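Local coordinates for arylesterase (Agrobacterium tumefaciens, PDB 3DCI), which is probably a hydrolase of the GDSL-like (SGNH) family that acts on ester bonds, and binds a zinc ion in the crystal, at residues T25-G30 against E93-C98; L150-P155 against K184-L189; H192-G197 against R220-P225. All blocks are in the same frame, centred on the assembly; numbering follows the deposited sequence.

Contact 1. Residues T25-G30 against E93-C98; sequences TVLAFG and EVALSC
Leu27 reaches out from its strand with both methyls turned to the helix, and Ala95 meets them with its single CB. CD2 of Leu27 lies 3.8 Å from Ala95 CB and CD1 of Leu27 4.1 Å from the same atom, so both branches of the leucine rest against one small methyl. With CG anti to the backbone N (chi1 172°) and beside the carbonyl carbon, the fork is turned so that both methyls face Ala95. Leu27 CD2 has a second neighbour in Leu96 CD2, 4.2 Å off. Phe29, two residues along and on the same face of the sheet, brings ring atom CE1 to 4.2 Å from Ala95 CB, an oblique approach. Alanine suits this place because a single methyl leaves room for Leu27 and Phe29 to lie against the helix. The helix axis runs 10.1 Å from that of the strand, nearly antiparallel at 160°. Helix 88-99 belongs to the beta-alpha-beta crossover from strand 63-69 to strand 104-108, the two neighbours of strand 24-30, and thus passes over the strand between them. On the other face Ala28 packs on Trp51 and Pro52 of helix 51-59. Val94 and Cys98 of the helix itself pack on Arg73 and Leu70 of a second subunit. The join rests on dispersion and on keeping water from buried apolar groups, and depends on fit rather than on directed bonds.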
# COMPACT_ATOMS: atom_id res chain seq x y z
N THR A 25 29.34 10.33 10.89
CA THR A 25 28.51 10.15 9.71
C THR A 25 27.17 10.88 9.88
O THR A 25 26.56 10.84 10.95
CB THR A 25 28.26 8.68 9.43
OG1 THR A 25 27.62 8.08 10.57
CG2 THR A 25 29.59 7.96 9.09
N VAL A 26 26.74 11.49 8.79
CA VAL A 26 25.64 12.40 8.77
C VAL A 26 24.73 12.05 7.62
O VAL A 26 25.20 11.86 6.50
CB VAL A 26 26.13 13.86 8.59
CG1 VAL A 26 24.96 14.84 8.48
CG2 VAL A 26 27.05 14.26 9.76
N LEU A 27 23.44 11.93 7.90
CA LEU A 27 22.44 11.77 6.85
C LEU A 27 21.81 13.12 6.55
O LEU A 27 21.32 13.80 7.44
CB LEU A 27 21.38 10.75 7.28
CG LEU A 27 20.15 10.59 6.37
CD1 LEU A 27 20.57 10.04 5.00
CD2 LEU A 27 19.12 9.68 7.05
N ALA A 28 21.86 13.51 5.28
CA ALA A 28 21.28 14.76 4.80
C ALA A 28 20.01 14.44 4.01
O ALA A 28 20.06 14.15 2.82
CB ALA A 28 22.26 15.53 3.93
N PHE A 29 18.88 14.57 4.68
CA PHE A 29 17.61 14.06 4.19
C PHE A 29 16.68 15.21 3.80
O PHE A 29 16.34 16.05 4.63
CB PHE A 29 16.96 13.19 5.31
CG PHE A 29 15.80 12.35 4.83
CD1 PHE A 29 16.02 11.19 4.07
CD2 PHE A 29 14.49 12.69 5.16
CE1 PHE A 29 14.98 10.42 3.62
CE2 PHE A 29 13.43 11.91 4.73
CZ PHE A 29 13.66 10.77 3.95
N GLY A 30 16.26 15.26 2.55
CA GLY A 30 15.44 16.37 2.09
C GLY A 30 14.74 16.14 0.78
O GLY A 30 14.56 15.02 0.35
N GLU A 93 13.08 5.64 6.93
CA GLU A 93 13.37 4.33 7.49
C GLU A 93 14.41 3.57 6.65
O GLU A 93 15.30 2.94 7.19
CB GLU A 93 12.08 3.51 7.59
CG GLU A 93 11.14 4.01 8.65
CD GLU A 93 9.77 3.37 8.62
OE1 GLU A 93 9.43 2.60 7.67
OE2 GLU A 93 9.01 3.65 9.58
N VAL A 94 14.27 3.61 5.33
CA VAL A 94 15.24 2.95 4.44
C VAL A 94 16.63 3.60 4.54
O VAL A 94 17.67 2.92 4.56
CB VAL A 94 14.75 3.00 2.98
CG1 VAL A 94 15.86 2.61 1.96
CG2 VAL A 94 13.48 2.15 2.81
N ALA A 95 16.64 4.93 4.56
CA ALA A 95 17.87 5.69 4.71
C ALA A 95 18.59 5.36 6.01
O ALA A 95 19.84 5.27 6.04
CB ALA A 95 17.59 7.22 4.62
N LEU A 96 17.84 5.28 7.10
CA LEU A 96 18.42 4.93 8.40
C LEU A 96 19.02 3.53 8.35
O LEU A 96 20.12 3.33 8.80
CB LEU A 96 17.40 5.03 9.52
CG LEU A 96 16.87 6.44 9.85
CD1 LEU A 96 15.71 6.31 10.83
CD2 LEU A 96 17.94 7.36 10.40
N SER A 97 18.34 2.58 7.74
CA SER A 97 18.90 1.23 7.67
C SER A 97 20.13 1.16 6.75
O SER A 97 21.09 0.47 7.04
CB SER A 97 17.85 0.26 7.18
OG SER A 97 18.42 -1.03 6.98
N CYS A 98 20.10 1.88 5.64
CA CYS A 98 21.19 1.82 4.69
C CYS A 98 22.47 2.44 5.25
O CYS A 98 23.58 2.03 4.89
CB CYS A 98 20.84 2.54 3.40
SG CYS A 98 19.78 1.55 2.32

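Contact 2. Residues L150-P155 against K184-L189; sequences LLIVAP and KLAAEL
Leu185 O accepts the backbone N-H of Leu189 at 3.0 Å (N to O), an ordinary helical bond that fixes the turn on which Leu185 and Ala186 face Ile152. Across the contact nothing polar meets. The end of Ile152 does the touching: its CD1 sits 4.0 Å from Ala186 CB and equally far from Ala186 CA, so the methyl rests on the alanine's CA as well as on its side chain. The torsions explain this reach. CG1 lies anti to the carbonyl carbon (chi1 -68°) and the next step is extended (chi2 167°), which extends CD1 to the helix. Isoleucine suits a strand through its branching at CB, and alanine opposite lets the backbones come close, with the CA atoms of Ile152 and Ala186 only 6.8 Å apart. Helix 178-189 is the connection of a beta-alpha-beta crossover in the parallel sheet, leading from strand 149-154 to its neighbour, the outermost strand 192-195. To one flank of Ala186, Leu185 CD2 comes to 4.4 Å from Ile152 CD1 as a looser apolar neighbour. Leucine is long enough here to bridge two elements, for it also packs on Met129 and Arg130 of helix 122-138. Glu188, on the exposed surface of its helix, pairs with Arg130 of that helix in a salt bridge.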
# COMPACT_ATOMS: atom_id res chain seq x y z
N LEU A 150 19.58 14.78 16.00
CA LEU A 150 18.70 15.30 14.95
C LEU A 150 18.82 16.82 14.88
O LEU A 150 18.77 17.51 15.89
CB LEU A 150 17.25 14.91 15.24
CG LEU A 150 16.16 15.40 14.28
CD1 LEU A 150 16.37 14.82 12.88
CD2 LEU A 150 14.75 15.06 14.81
N LEU A 151 18.94 17.32 13.66
CA LEU A 151 18.87 18.72 13.35
C LEU A 151 17.73 18.90 12.37
O LEU A 151 17.76 18.34 11.27
CB LEU A 151 20.19 19.17 12.77
CG LEU A 151 20.32 20.61 12.25
CD1 LEU A 151 20.00 21.67 13.33
CD2 LEU A 151 21.75 20.80 11.67
N ILE A 152 16.70 19.62 12.82
CA ILE A 152 15.50 19.96 12.06
C ILE A 152 15.81 21.29 11.39
O ILE A 152 16.15 22.22 12.06
CB ILE A 152 14.29 20.10 13.04
CG1 ILE A 152 13.94 18.74 13.65
CG2 ILE A 152 13.06 20.70 12.36
CD1 ILE A 152 12.96 18.83 14.88
N VAL A 153 15.71 21.33 10.05
CA VAL A 153 16.00 22.50 9.26
C VAL A 153 14.75 23.02 8.53
O VAL A 153 14.11 22.30 7.76
CB VAL A 153 17.11 22.21 8.27
CG1 VAL A 153 17.42 23.49 7.45
CG2 VAL A 153 18.39 21.73 9.01
N ALA A 154 14.39 24.28 8.80
CA ALA A 154 13.27 24.89 8.11
C ALA A 154 13.80 25.36 6.76
O ALA A 154 14.86 25.99 6.71
CB ALA A 154 12.70 26.07 8.91
N PRO A 155 13.09 25.03 5.65
CA PRO A 155 13.53 25.48 4.35
C PRO A 155 13.28 26.97 4.19
O PRO A 155 12.42 27.53 4.88
CB PRO A 155 12.65 24.66 3.39
CG PRO A 155 11.40 24.44 4.14
CD PRO A 155 11.85 24.25 5.56
N LYS A 184 9.91 25.55 17.70
CA LYS A 184 9.17 25.19 18.91
C LYS A 184 9.11 23.68 19.04
O LYS A 184 9.27 23.16 20.15
CB LYS A 184 7.77 25.80 18.93
CG LYS A 184 7.77 27.31 19.11
CD LYS A 184 6.35 27.84 19.43
CE LYS A 184 6.40 29.21 20.15
NZ LYS A 184 6.83 30.26 19.19
N LEU A 185 8.98 22.97 17.91
CA LEU A 185 9.00 21.51 17.93
C LEU A 185 10.35 20.94 18.39
O LEU A 185 10.38 20.01 19.20
CB LEU A 185 8.64 20.94 16.55
CG LEU A 185 8.62 19.41 16.44
CD1 LEU A 185 7.47 18.84 17.24
CD2 LEU A 185 8.59 18.91 14.94
N ALA A 186 11.44 21.50 17.87
CA ALA A 186 12.79 21.08 18.24
C ALA A 186 13.02 21.30 19.74
O ALA A 186 13.53 20.42 20.40
CB ALA A 186 13.82 21.84 17.40
N ALA A 187 12.59 22.45 20.28
CA ALA A 187 12.70 22.72 21.70
C ALA A 187 11.89 21.70 22.52
O ALA A 187 12.40 21.15 23.51
CB ALA A 187 12.24 24.15 22.03
N GLU A 188 10.66 21.42 22.10
CA GLU A 188 9.84 20.42 22.80
C GLU A 188 10.51 19.05 22.86
O GLU A 188 10.45 18.38 23.88
CB GLU A 188 8.49 20.25 22.11
CG GLU A 188 7.60 19.24 22.81
CD GLU A 188 6.34 18.92 22.02
OE1 GLU A 188 5.96 19.73 21.13
OE2 GLU A 188 5.72 17.87 22.34
N LEU A 189 11.07 18.61 21.74
CA LEU A 189 11.58 17.26 21.60
C LEU A 189 13.02 17.11 22.06
O LEU A 189 13.52 15.99 22.13
CB LEU A 189 11.47 16.80 20.15
CG LEU A 189 10.07 16.57 19.56
CD1 LEU A 189 10.24 15.96 18.16
CD2 LEU A 189 9.20 15.70 20.43

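Contact 3. Residues H192-G197 against R220-P225; sequences HFFDAG and RALAAP. With ZN (zinc ion), chain D.
A zinc site occupies one end of this contact, on the strand that lays Phe194 against Leu222, Ala221 and Pro225. His192 binds the zinc ion through NE2 at 2.2 Å, and Asp228, further along helix 212-229, binds it too, so strand and helix are also joined through the metal. Phe194 has CG anti to the backbone N (chi1 -172°), and the ring projects from the sheet to the helix, where three side chains approach it obliquely. Leu222 CD2 is the tightest, 3.5 Å from Phe194 CD2; Ala221 CB lies 3.8 Å from Phe194 CZ, and Pro225 CG 4.2 Å from Phe194 CD1. The strand is the outermost of the parallel sheet of this SGNH-type alpha/beta/alpha fold, and the helix that follows runs back nearly antiparallel, at 158°. A phenylalanine suits the place because its flat ring offers separate atoms to residues one helical turn apart, Ala221 and Pro225, and to Leu222 between them. Pro225, with no backbone N-H to give, sits where the helix is kinked. At the end of the strand, Asp195 OD1 accepts a bent bond (136°) from Gly197 N at 3.0 Å in an Asx turn, the N-H coming from above the carboxylate plane.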
# COMPACT_ATOMS: atom_id res chain seq x y z
N HIS A 192 18.00 19.92 17.91
CA HIS A 192 18.48 21.19 17.38
C HIS A 192 17.69 21.66 16.16
O HIS A 192 17.08 20.86 15.43
CB HIS A 192 19.94 21.07 16.96
CG HIS A 192 20.89 21.08 18.10
ND1 HIS A 192 21.03 20.01 18.95
CD2 HIS A 192 21.72 22.05 18.56
CE1 HIS A 192 21.93 20.30 19.87
NE2 HIS A 192 22.36 21.53 19.65
N PHE A 193 17.76 22.96 15.93
CA PHE A 193 17.00 23.61 14.86
C PHE A 193 17.87 24.58 14.13
O PHE A 193 18.67 25.28 14.75
CB PHE A 193 15.78 24.35 15.42
CG PHE A 193 15.16 25.29 14.44
CD1 PHE A 193 14.38 24.81 13.40
CD2 PHE A 193 15.38 26.65 14.54
CE1 PHE A 193 13.82 25.70 12.46
CE2 PHE A 193 14.82 27.53 13.61
CZ PHE A 193 14.06 27.05 12.59
N PHE A 194 17.71 24.65 12.82
CA PHE A 194 18.30 25.75 12.06
C PHE A 194 17.31 26.27 11.03
O PHE A 194 16.61 25.48 10.39
CB PHE A 194 19.59 25.29 11.36
CG PHE A 194 20.35 26.41 10.71
CD1 PHE A 194 21.19 27.22 11.45
CD2 PHE A 194 20.26 26.63 9.35
CE1 PHE A 194 21.89 28.24 10.86
CE2 PHE A 194 20.97 27.66 8.75
CZ PHE A 194 21.77 28.45 9.50
N ASP A 195 17.22 27.59 10.90
CA ASP A 195 16.40 28.22 9.87
C ASP A 195 17.21 28.53 8.62
O ASP A 195 17.95 29.51 8.58
CB ASP A 195 15.75 29.50 10.41
CG ASP A 195 14.83 30.16 9.37
OD1 ASP A 195 14.46 29.51 8.36
OD2 ASP A 195 14.49 31.33 9.57
N ALA A 196 17.07 27.71 7.58
CA ALA A 196 17.78 27.93 6.30
C ALA A 196 17.39 29.25 5.66
O ALA A 196 18.18 29.80 4.90
CB ALA A 196 17.53 26.76 5.33
N GLY A 197 16.20 29.76 5.96
CA GLY A 197 15.77 31.08 5.51
C GLY A 197 16.59 32.24 6.06
O GLY A 197 16.53 33.34 5.54
N ARG A 220 27.28 25.88 3.83
CA ARG A 220 28.29 26.60 4.60
C ARG A 220 27.79 26.96 6.00
O ARG A 220 28.51 26.75 6.97
CB ARG A 220 28.73 27.84 3.83
CG ARG A 220 29.83 27.50 2.82
CD ARG A 220 29.96 28.42 1.57
NE ARG A 220 29.79 29.87 1.74
CZ ARG A 220 30.31 30.64 2.70
NH1 ARG A 220 30.08 31.94 2.68
NH2 ARG A 220 31.08 30.13 3.68
N ALA A 221 26.55 27.46 6.07
CA ALA A 221 25.92 27.91 7.33
C ALA A 221 25.66 26.74 8.29
O ALA A 221 25.73 26.90 9.51
CB ALA A 221 24.60 28.65 7.03
N LEU A 222 25.37 25.56 7.74
CA LEU A 222 25.12 24.37 8.59
C LEU A 222 26.36 23.79 9.26
O LEU A 222 26.25 23.05 10.23
CB LEU A 222 24.41 23.26 7.79
CG LEU A 222 22.94 23.54 7.45
CD1 LEU A 222 22.37 22.44 6.59
CD2 LEU A 222 22.10 23.68 8.73
N ALA A 223 27.55 24.14 8.77
CA ALA A 223 28.78 23.61 9.31
C ALA A 223 28.90 23.96 10.79
O ALA A 223 29.27 23.09 11.60
CB ALA A 223 29.98 24.12 8.51
N ALA A 224 28.49 25.18 11.17
CA ALA A 224 28.61 25.63 12.57
C ALA A 224 27.76 24.84 13.55
O ALA A 224 28.30 24.27 14.50
CB ALA A 224 28.34 27.14 12.70
N PRO A 225 26.43 24.79 13.33
CA PRO A 225 25.65 23.96 14.21
C PRO A 225 26.09 22.49 14.16
O PRO A 225 26.12 21.84 15.20
CB PRO A 225 24.21 24.13 13.69
CG PRO A 225 24.35 24.66 12.32
CD PRO A 225 25.58 25.48 12.33
ZN ZN D . 23.69 23.04 20.50

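All three contacts dock helices on one parallel sheet. Contacts 1 and 2 lie on the same face, about 17 Å apart between centres and not touching, whereas contact 3 uses the opposite face. Contacts 2 and 3 are close, about 11 Å between centres, because strands 149-154 and 192-195 are neighbours: Ile152 N and His192 O, 2.9 Å apart, probably form a hydrogen bond, as do Ala154 O and Ala196 N. In contact 2 the side chain of Ala186 is about 10 Å from the bound zinc ion. His192 of contact 3 binds that ion. Strand 24-30 of contact 1 leads instead to Ser32, which with His209 and Asp206 probably forms the catalytic triad expected of the family.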